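Local coordinates for imelysin-like protein (Psychrobacter arcticus, PDB 3PF0) that is of unknown function but belongs to the M75 peptidase family and is a putative metalloendopeptidase, at residues 62-67 against 206-211; 240-245 against 336-341. All blocks are in the same frame, centred on the assembly; numbering follows the deposited sequence. Where two conformers were deposited one is given.

Interaction 1: 62-67 against 206-211; sequences MVIPAY and NWQQNA
Val-63, Ile-64 and Tyr-67 of helix 48-84 all pack against Trp-207 of helix 183-214. The CH-pi contact comes from Val-63. Its CG1 is anti to the backbone N (chi1 176°) and sits over the centre of the indole, 3.6 Å from the centroid of the Trp-207 six-membered ring. The two side chains cross at about a right angle. CG1 lies over one face, 3.5 Å above the plane.

The aromatic contact is looser. The Tyr-67 ring and the five-membered ring of Trp-207 are near parallel, at 26°, but slid apart so that they barely overlap, with centroids 5.1 Å apart. They meet where Tyr-67 CE2 comes within 3.5 Å of Trp-207 CD1. Aliphatic packing is added by Ile-64, whose CG1 lies 3.8 Å from Trp-207 CB. Its CD1 rests beside Trp-207 O and Gln-208 CA, and its CG2 meets the Gln-208 side chain at CG and NE2.

Polar contact runs through one water. It donates to Tyr-67 OH at 2.7 Å and accepts from Trp-207 NE1 at 2.9 Å, lying in the indole plane at its edge. The buried N-H is thereby satisfied, and no direct hydrogen bond joins the segments. Pro-119 also touches Trp-207, while Ala-112 and Ala-120 touch Tyr-67.

The local axes are 9.9 Å apart and run at 162°. This is antiparallel helix packing, as expected of the all-helical imelysin-like fold.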
HETATM    1  N   MSE A  62       2.794  -0.311 -14.017  1.00 39.88           N
HETATM    2  CA  MSE A  62       2.409  -0.648 -12.647  1.00 39.57           C
HETATM    3  C   MSE A  62       2.791   0.406 -11.609  1.00 40.72           C
HETATM    4  O   MSE A  62       1.913   0.851 -10.871  1.00 39.24           O
HETATM    5  CB  MSE A  62       2.979  -2.010 -12.237  1.00 42.95           C
HETATM    6  CG  MSE A  62       2.227  -3.165 -12.876  1.00 52.30           C
HETATM    7 SE   MSE A  62       2.848  -4.888 -12.288  0.75 62.69          SE
HETATM    8  CE  MSE A  62       2.202  -5.989 -13.778  1.00 61.18           C
ATOM      9  N   VAL A  63       4.073   0.800 -11.544  1.00 35.89           N
ATOM     10  CA  VAL A  63       4.582   1.733 -10.534  1.00 34.30           C
ATOM     11  C   VAL A  63       3.963   3.140 -10.719  1.00 37.91           C
ATOM     12  O   VAL A  63       3.267   3.615  -9.806  1.00 37.17           O
ATOM     13  CB  VAL A  63       6.133   1.773 -10.507  1.00 37.34           C
ATOM     14  CG1 VAL A  63       6.645   2.809  -9.514  1.00 36.27           C
ATOM     15  CG2 VAL A  63       6.715   0.394 -10.200  1.00 37.30           C
ATOM     16  N   ILE A  64       4.218   3.785 -11.882  1.00 34.09           N
ATOM     17  CA  ILE A  64       3.723   5.126 -12.215  1.00 33.16           C
ATOM     18  C   ILE A  64       2.167   5.143 -12.155  1.00 37.14           C
ATOM     19  O   ILE A  64       1.663   6.014 -11.447  1.00 36.83           O
ATOM     20  CB  ILE A  64       4.311   5.675 -13.554  1.00 36.19           C
ATOM     21  CG1 ILE A  64       5.842   5.901 -13.406  1.00 36.60           C
ATOM     22  CG2 ILE A  64       3.607   6.970 -13.995  1.00 35.66           C
ATOM     23  CD1 ILE A  64       6.671   5.952 -14.711  1.00 35.75           C
ATOM     24  N   PRO A  65       1.402   4.175 -12.746  1.00 34.17           N
ATOM     25  CA  PRO A  65      -0.070   4.221 -12.617  1.00 33.62           C
ATOM     26  C   PRO A  65      -0.575   4.112 -11.177  1.00 37.27           C
ATOM     27  O   PRO A  65      -1.553   4.785 -10.848  1.00 36.43           O
ATOM     28  CB  PRO A  65      -0.538   3.019 -13.450  1.00 35.82           C
ATOM     29  CG  PRO A  65       0.539   2.830 -14.444  1.00 41.16           C
ATOM     30  CD  PRO A  65       1.799   3.081 -13.659  1.00 36.68           C
ATOM     31  N   ALA A  66       0.095   3.308 -10.315  1.00 33.90           N
ATOM     32  CA  ALA A  66      -0.303   3.158  -8.914  1.00 32.43           C
ATOM     33  C   ALA A  66      -0.152   4.476  -8.171  1.00 35.36           C
ATOM     34  O   ALA A  66      -1.061   4.865  -7.440  1.00 34.84           O
ATOM     35  CB  ALA A  66       0.512   2.078  -8.235  1.00 33.10           C
ATOM     36  N   TYR A  67       0.966   5.185  -8.391  1.00 31.54           N
ATOM     37  CA  TYR A  67       1.180   6.475  -7.751  1.00 31.20           C
ATOM     38  C   TYR A  67       0.222   7.525  -8.322  1.00 35.66           C
ATOM     39  O   TYR A  67      -0.321   8.322  -7.553  1.00 35.54           O
ATOM     40  CB  TYR A  67       2.649   6.930  -7.880  1.00 32.35           C
ATOM     41  CG  TYR A  67       3.602   6.178  -6.971  1.00 33.31           C
ATOM     42  CD1 TYR A  67       3.383   6.114  -5.595  1.00 33.92           C
ATOM     43  CD2 TYR A  67       4.762   5.595  -7.476  1.00 34.40           C
ATOM     44  CE1 TYR A  67       4.256   5.420  -4.755  1.00 34.54           C
ATOM     45  CE2 TYR A  67       5.647   4.910  -6.643  1.00 35.08           C
ATOM     46  CZ  TYR A  67       5.392   4.827  -5.283  1.00 41.52           C
ATOM     47  OH  TYR A  67       6.286   4.189  -4.452  1.00 40.83           O
ATOM     48  N   ASN A 206       8.567  12.209  -9.943  1.00 37.91           N
ATOM     49  CA  ASN A 206       9.919  11.700  -9.701  1.00 38.19           C
ATOM     50  C   ASN A 206      10.156  10.377 -10.448  1.00 40.72           C
ATOM     51  O   ASN A 206      11.202  10.216 -11.074  1.00 40.97           O
ATOM     52  CB  ASN A 206      10.135  11.514  -8.189  1.00 37.68           C
ATOM     53  CG  ASN A 206      11.575  11.520  -7.730  1.00 56.28           C
ATOM     54  OD1 ASN A 206      12.468  10.976  -8.374  1.00 46.28           O
ATOM     55  ND2 ASN A 206      11.807  12.022  -6.525  1.00 52.72           N
ATOM     56  N   TRP A 207       9.194   9.437 -10.368  1.00 36.31           N
ATOM     57  CA  TRP A 207       9.248   8.155 -11.067  1.00 35.90           C
ATOM     58  C   TRP A 207       9.212   8.363 -12.589  1.00 39.49           C
ATOM     59  O   TRP A 207       9.957   7.684 -13.292  1.00 39.45           O
ATOM     60  CB  TRP A 207       8.101   7.240 -10.616  1.00 34.01           C
ATOM     61  CG  TRP A 207       8.528   6.279  -9.547  1.00 34.71           C
ATOM     62  CD1 TRP A 207       8.356   6.421  -8.201  1.00 36.71           C
ATOM     63  CD2 TRP A 207       9.343   5.110  -9.727  1.00 35.26           C
ATOM     64  NE1 TRP A 207       8.982   5.396  -7.533  1.00 36.14           N
ATOM     65  CE2 TRP A 207       9.580   4.565  -8.446  1.00 38.64           C
ATOM     66  CE3 TRP A 207       9.880   4.457 -10.852  1.00 37.57           C
ATOM     67  CZ2 TRP A 207      10.297   3.375  -8.260  1.00 38.73           C
ATOM     68  CZ3 TRP A 207      10.611   3.293 -10.665  1.00 39.61           C
ATOM     69  CH2 TRP A 207      10.806   2.758  -9.382  1.00 39.76           C
ATOM     70  N   GLN A 208       8.366   9.309 -13.086  1.00 36.04           N
ATOM     71  CA  GLN A 208       8.246   9.623 -14.517  0.50 37.07           C
ATOM     72  C   GLN A 208       9.563  10.165 -15.060  1.00 43.07           C
ATOM     73  O   GLN A 208       9.938   9.856 -16.191  1.00 44.28           O
ATOM     74  CB  GLN A 208       7.113  10.631 -14.778  0.50 38.05           C
ATOM     75  CG  GLN A 208       5.725   9.991 -14.763  0.50 48.42           C
ATOM     76  CD  GLN A 208       4.574  10.970 -14.770  0.50 56.32           C
ATOM     77  OE1 GLN A 208       4.671  12.116 -14.306  0.50 49.98           O
ATOM     78  NE2 GLN A 208       3.427  10.509 -15.241  0.50 42.65           N
ATOM     79  N   GLN A 209      10.278  10.944 -14.238  1.00 39.99           N
ATOM     80  CA  GLN A 209      11.555  11.547 -14.585  1.00 40.57           C
ATOM     81  C   GLN A 209      12.732  10.581 -14.451  1.00 43.41           C
ATOM     82  O   GLN A 209      13.563  10.530 -15.358  1.00 42.17           O
ATOM     83  CB  GLN A 209      11.795  12.770 -13.673  1.00 41.62           C
ATOM     84  CG  GLN A 209      13.083  13.540 -13.948  1.00 43.52           C
ATOM     85  CD  GLN A 209      13.061  14.276 -15.264  1.00 56.43           C
ATOM     86  OE1 GLN A 209      12.173  15.085 -15.541  1.00 54.58           O
ATOM     87  NE2 GLN A 209      14.071  14.042 -16.083  1.00 46.02           N
ATOM     88  N   ASN A 210      12.818   9.839 -13.319  1.00 39.39           N
ATOM     89  CA  ASN A 210      14.000   9.035 -12.997  1.00 40.15           C
ATOM     90  C   ASN A 210      13.831   7.492 -13.000  1.00 42.50           C
ATOM     91  O   ASN A 210      14.705   6.817 -12.454  1.00 41.19           O
ATOM     92  CB  ASN A 210      14.517   9.467 -11.602  1.00 40.66           C
ATOM     93  CG  ASN A 210      14.793  10.952 -11.455  1.00 50.57           C
ATOM     94  OD1 ASN A 210      15.621  11.534 -12.161  1.00 48.18           O
ATOM     95  ND2 ASN A 210      14.121  11.595 -10.510  1.00 34.28           N
ATOM     96  N   ALA A 211      12.779   6.939 -13.641  1.00 39.48           N
ATOM     97  CA  ALA A 211      12.501   5.484 -13.674  1.00 39.34           C
ATOM     98  C   ALA A 211      13.714   4.618 -14.087  1.00 44.89           C
ATOM     99  O   ALA A 211      13.963   3.594 -13.450  1.00 44.02           O
ATOM    100  CB  ALA A 211      11.331   5.189 -14.607  1.00 39.81           C
TER
HETATM  101  O   HOH W   1       8.831   5.065  -4.699  1.00 27.09           O

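Interaction 2: 240-245 against 336-341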
ATOM      1  N   THR A 240       5.615  -7.906   5.240  1.00 43.83           N
ATOM      2  CA  THR A 240       5.169  -6.883   6.198  1.00 42.97           C
ATOM      3  C   THR A 240       3.656  -6.993   6.423  1.00 46.86           C
ATOM      4  O   THR A 240       3.185  -6.683   7.510  1.00 46.92           O
ATOM      5  CB  THR A 240       5.570  -5.458   5.764  1.00 48.22           C
ATOM      6  OG1 THR A 240       4.962  -5.140   4.511  1.00 48.91           O
ATOM      7  CG2 THR A 240       7.085  -5.256   5.704  1.00 44.44           C
HETATM    8  N   MSE A 241       2.908  -7.454   5.413  1.00 42.88           N
HETATM    9  CA  MSE A 241       1.472  -7.666   5.512  1.00 42.54           C
HETATM   10  C   MSE A 241       1.159  -8.820   6.483  1.00 46.38           C
HETATM   11  O   MSE A 241       0.368  -8.620   7.402  1.00 46.03           O
HETATM   12  CB  MSE A 241       0.884  -7.928   4.123  1.00 45.08           C
HETATM   13  CG  MSE A 241      -0.517  -8.490   4.127  1.00 53.20           C
HETATM   14 SE   MSE A 241      -1.365  -8.171   2.411  0.75 61.75          SE
HETATM   15  CE  MSE A 241      -0.263  -9.280   1.231  1.00 59.23           C
ATOM     16  N   LYS A 242       1.758 -10.011   6.297  1.00 42.87           N
ATOM     17  CA  LYS A 242       1.459 -11.134   7.191  1.00 43.61           C
ATOM     18  C   LYS A 242       1.959 -10.887   8.642  1.00 48.13           C
ATOM     19  O   LYS A 242       1.297 -11.322   9.584  1.00 48.59           O
ATOM     20  CB  LYS A 242       1.993 -12.476   6.640  1.00 46.98           C
ATOM     21  CG  LYS A 242       3.509 -12.657   6.604  1.00 53.06           C
ATOM     22  CD  LYS A 242       3.866 -14.032   6.045  1.00 57.92           C
ATOM     23  CE  LYS A 242       5.288 -14.449   6.320  1.00 58.52           C
ATOM     24  NZ  LYS A 242       5.495 -14.781   7.751  1.00 67.51           N
ATOM     25  N   SER A 243       3.093 -10.177   8.813  1.00 44.73           N
ATOM     26  CA  SER A 243       3.676  -9.896  10.128  1.00 45.01           C
ATOM     27  C   SER A 243       3.023  -8.707  10.830  1.00 46.72           C
ATOM     28  O   SER A 243       2.416  -8.898  11.881  1.00 45.99           O
ATOM     29  CB  SER A 243       5.175  -9.646  10.011  1.00 49.94           C
ATOM     30  OG  SER A 243       5.844 -10.804   9.544  1.00 65.18           O
ATOM     31  N   ASN A 244       3.152  -7.486  10.258  1.00 41.61           N
ATOM     32  CA  ASN A 244       2.675  -6.245  10.871  1.00 40.36           C
ATOM     33  C   ASN A 244       1.180  -6.066  10.793  1.00 44.12           C
ATOM     34  O   ASN A 244       0.620  -5.482  11.715  1.00 43.99           O
ATOM     35  CB  ASN A 244       3.371  -5.007  10.270  1.00 38.31           C
ATOM     36  CG  ASN A 244       4.870  -4.999  10.439  1.00 58.54           C
ATOM     37  OD1 ASN A 244       5.435  -5.627  11.352  1.00 55.38           O
ATOM     38  ND2 ASN A 244       5.551  -4.270   9.570  1.00 46.90           N
ATOM     39  N   ALA A 245       0.533  -6.520   9.711  1.00 40.19           N
ATOM     40  CA  ALA A 245      -0.906  -6.333   9.568  1.00 39.86           C
ATOM     41  C   ALA A 245      -1.746  -7.524  10.047  1.00 45.43           C
ATOM     42  O   ALA A 245      -2.889  -7.303  10.446  1.00 46.02           O
ATOM     43  CB  ALA A 245      -1.250  -6.010   8.118  1.00 39.92           C
ATOM     44  N   HIS A 336      -1.903 -18.984   4.600  1.00 47.52           N
ATOM     45  CA  HIS A 336      -1.968 -18.768   3.155  1.00 47.24           C
ATOM     46  C   HIS A 336      -0.922 -17.726   2.732  1.00 50.11           C
ATOM     47  O   HIS A 336      -0.254 -17.921   1.714  1.00 50.15           O
ATOM     48  CB  HIS A 336      -3.380 -18.320   2.725  1.00 47.76           C
ATOM     49  CG  HIS A 336      -4.314 -19.451   2.428  1.00 52.94           C
ATOM     50  ND1 HIS A 336      -4.956 -20.143   3.440  1.00 56.21           N
ATOM     51  CD2 HIS A 336      -4.689 -19.972   1.239  1.00 55.54           C
ATOM     52  CE1 HIS A 336      -5.691 -21.064   2.838  1.00 56.83           C
ATOM     53  NE2 HIS A 336      -5.568 -20.994   1.512  1.00 56.98           N
ATOM     54  N   LEU A 337      -0.765 -16.639   3.528  1.00 45.17           N
ATOM     55  CA  LEU A 337       0.202 -15.561   3.254  1.00 43.97           C
ATOM     56  C   LEU A 337       1.644 -16.055   3.418  1.00 48.82           C
ATOM     57  O   LEU A 337       2.524 -15.642   2.654  1.00 48.53           O
ATOM     58  CB  LEU A 337      -0.042 -14.329   4.152  1.00 42.32           C
ATOM     59  CG  LEU A 337      -1.303 -13.507   3.868  1.00 45.44           C
ATOM     60  CD1 LEU A 337      -1.547 -12.487   4.961  1.00 44.07           C
ATOM     61  CD2 LEU A 337      -1.256 -12.834   2.482  1.00 44.80           C
ATOM     62  N   THR A 338       1.864 -16.955   4.393  1.00 45.98           N
ATOM     63  CA  THR A 338       3.154 -17.581   4.687  1.00 46.93           C
ATOM     64  C   THR A 338       3.535 -18.509   3.509  1.00 51.49           C
ATOM     65  O   THR A 338       4.714 -18.567   3.130  1.00 51.66           O
ATOM     66  CB  THR A 338       3.086 -18.300   6.048  1.00 54.01           C
ATOM     67  OG1 THR A 338       2.807 -17.320   7.050  1.00 51.13           O
ATOM     68  CG2 THR A 338       4.381 -19.027   6.412  1.00 53.73           C
ATOM     69  N   ASN A 339       2.536 -19.196   2.915  1.00 47.07           N
ATOM     70  CA  ASN A 339       2.763 -20.062   1.759  1.00 47.73           C
ATOM     71  C   ASN A 339       3.155 -19.224   0.512  1.00 50.11           C
ATOM     72  O   ASN A 339       3.967 -19.686  -0.285  1.00 50.81           O
ATOM     73  CB  ASN A 339       1.542 -20.937   1.473  1.00 47.76           C
ATOM     74  CG  ASN A 339       1.750 -21.889   0.322  1.00 65.68           C
ATOM     75  OD1 ASN A 339       2.709 -22.669   0.297  1.00 61.86           O
ATOM     76  ND2 ASN A 339       0.882 -21.815  -0.681  1.00 54.07           N
ATOM     77  N   ILE A 340       2.618 -17.995   0.370  1.00 44.92           N
ATOM     78  CA  ILE A 340       2.958 -17.098  -0.745  1.00 43.60           C
ATOM     79  C   ILE A 340       4.424 -16.619  -0.583  1.00 47.83           C
ATOM     80  O   ILE A 340       5.171 -16.648  -1.558  1.00 48.29           O
ATOM     81  CB  ILE A 340       1.949 -15.917  -0.905  1.00 44.63           C
ATOM     82  CG1 ILE A 340       0.577 -16.436  -1.398  1.00 45.44           C
ATOM     83  CG2 ILE A 340       2.496 -14.829  -1.852  1.00 43.84           C
ATOM     84  CD1 ILE A 340      -0.567 -15.439  -1.354  1.00 51.07           C
ATOM     85  N   THR A 341       4.837 -16.225   0.638  1.00 44.96           N
ATOM     86  CA  THR A 341       6.221 -15.785   0.911  1.00 44.99           C
ATOM     87  C   THR A 341       7.182 -16.945   0.653  1.00 50.54           C
ATOM     88  O   THR A 341       8.255 -16.731   0.086  1.00 51.00           O
ATOM     89  CB  THR A 341       6.397 -15.225   2.337  1.00 49.45           C
ATOM     90  OG1 THR A 341       5.886 -16.157   3.273  1.00 53.36           O
ATOM     91  CG2 THR A 341       5.704 -13.914   2.541  1.00 44.44           C
TER
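Lys-242 and Leu-337 meet through aliphatic carbons, and no ring or amide takes part: across this contact there is no flat face or edge to cover. The motif is a roughly antiparallel helix pair in an all-helical fold, formed by helix 225-250 and helix 327-351. The axes of 240-245 and 336-341 come within 9.7 Å, at 142°. Helix 225-250 widens into a pi-type turn at 241-245.

At the centre, Lys-242 CB lies 3.7 Å from Leu-337 CB. Next to it in sequence, Met-241, present as selenomethionine, bends at chi3 (66°) and brings CE to 3.9 Å from Leu-337 CD2. Ile-272 and Lys-275 of helix 268-283 also touch Met-241.

The rest of Lys-242 spans two threonines. The lysine and Thr-338 side chains cross at about a right angle, with Lys-242 CD 3.6 Å from Thr-338 OG1. Lys-242 CE lies 3.5 Å from Thr-341 OG1 and also touches Thr-341 CG2. These are packing contacts. The ammonium NZ has a weak hydrogen bond to Tyr-334 OH. Both threonine hydroxyls turn back on helix 327-351: Thr-338 OG1 is hydrogen-bonded to Tyr-334 O, and Thr-341 OG1 donates to Thr-338 O at 2.7 Å, with a C=O...donor angle of 111°.

Interactions 1 and 2 lie on opposite sides of the chain's centre. Their centres are 26 Å apart and their nearest atoms about 13 Å apart, so they do not touch. Both are mostly buried, but Gln-208 gives interaction 1 an exposed margin. They share no helix: interaction 1 pairs helix 48-84 with 183-214, and interaction 2 pairs 225-250 with 327-351. Interaction 1 closes before interaction 2 opens along the chain. Both run roughly antiparallel, the first more nearly so. Their chemistry differs. Interaction 1 is built round an indole and has a water bridge; interaction 2 uses aliphatic chains and a lysine stem beside hydroxyls. Neither has a direct hydrogen bond between its segments.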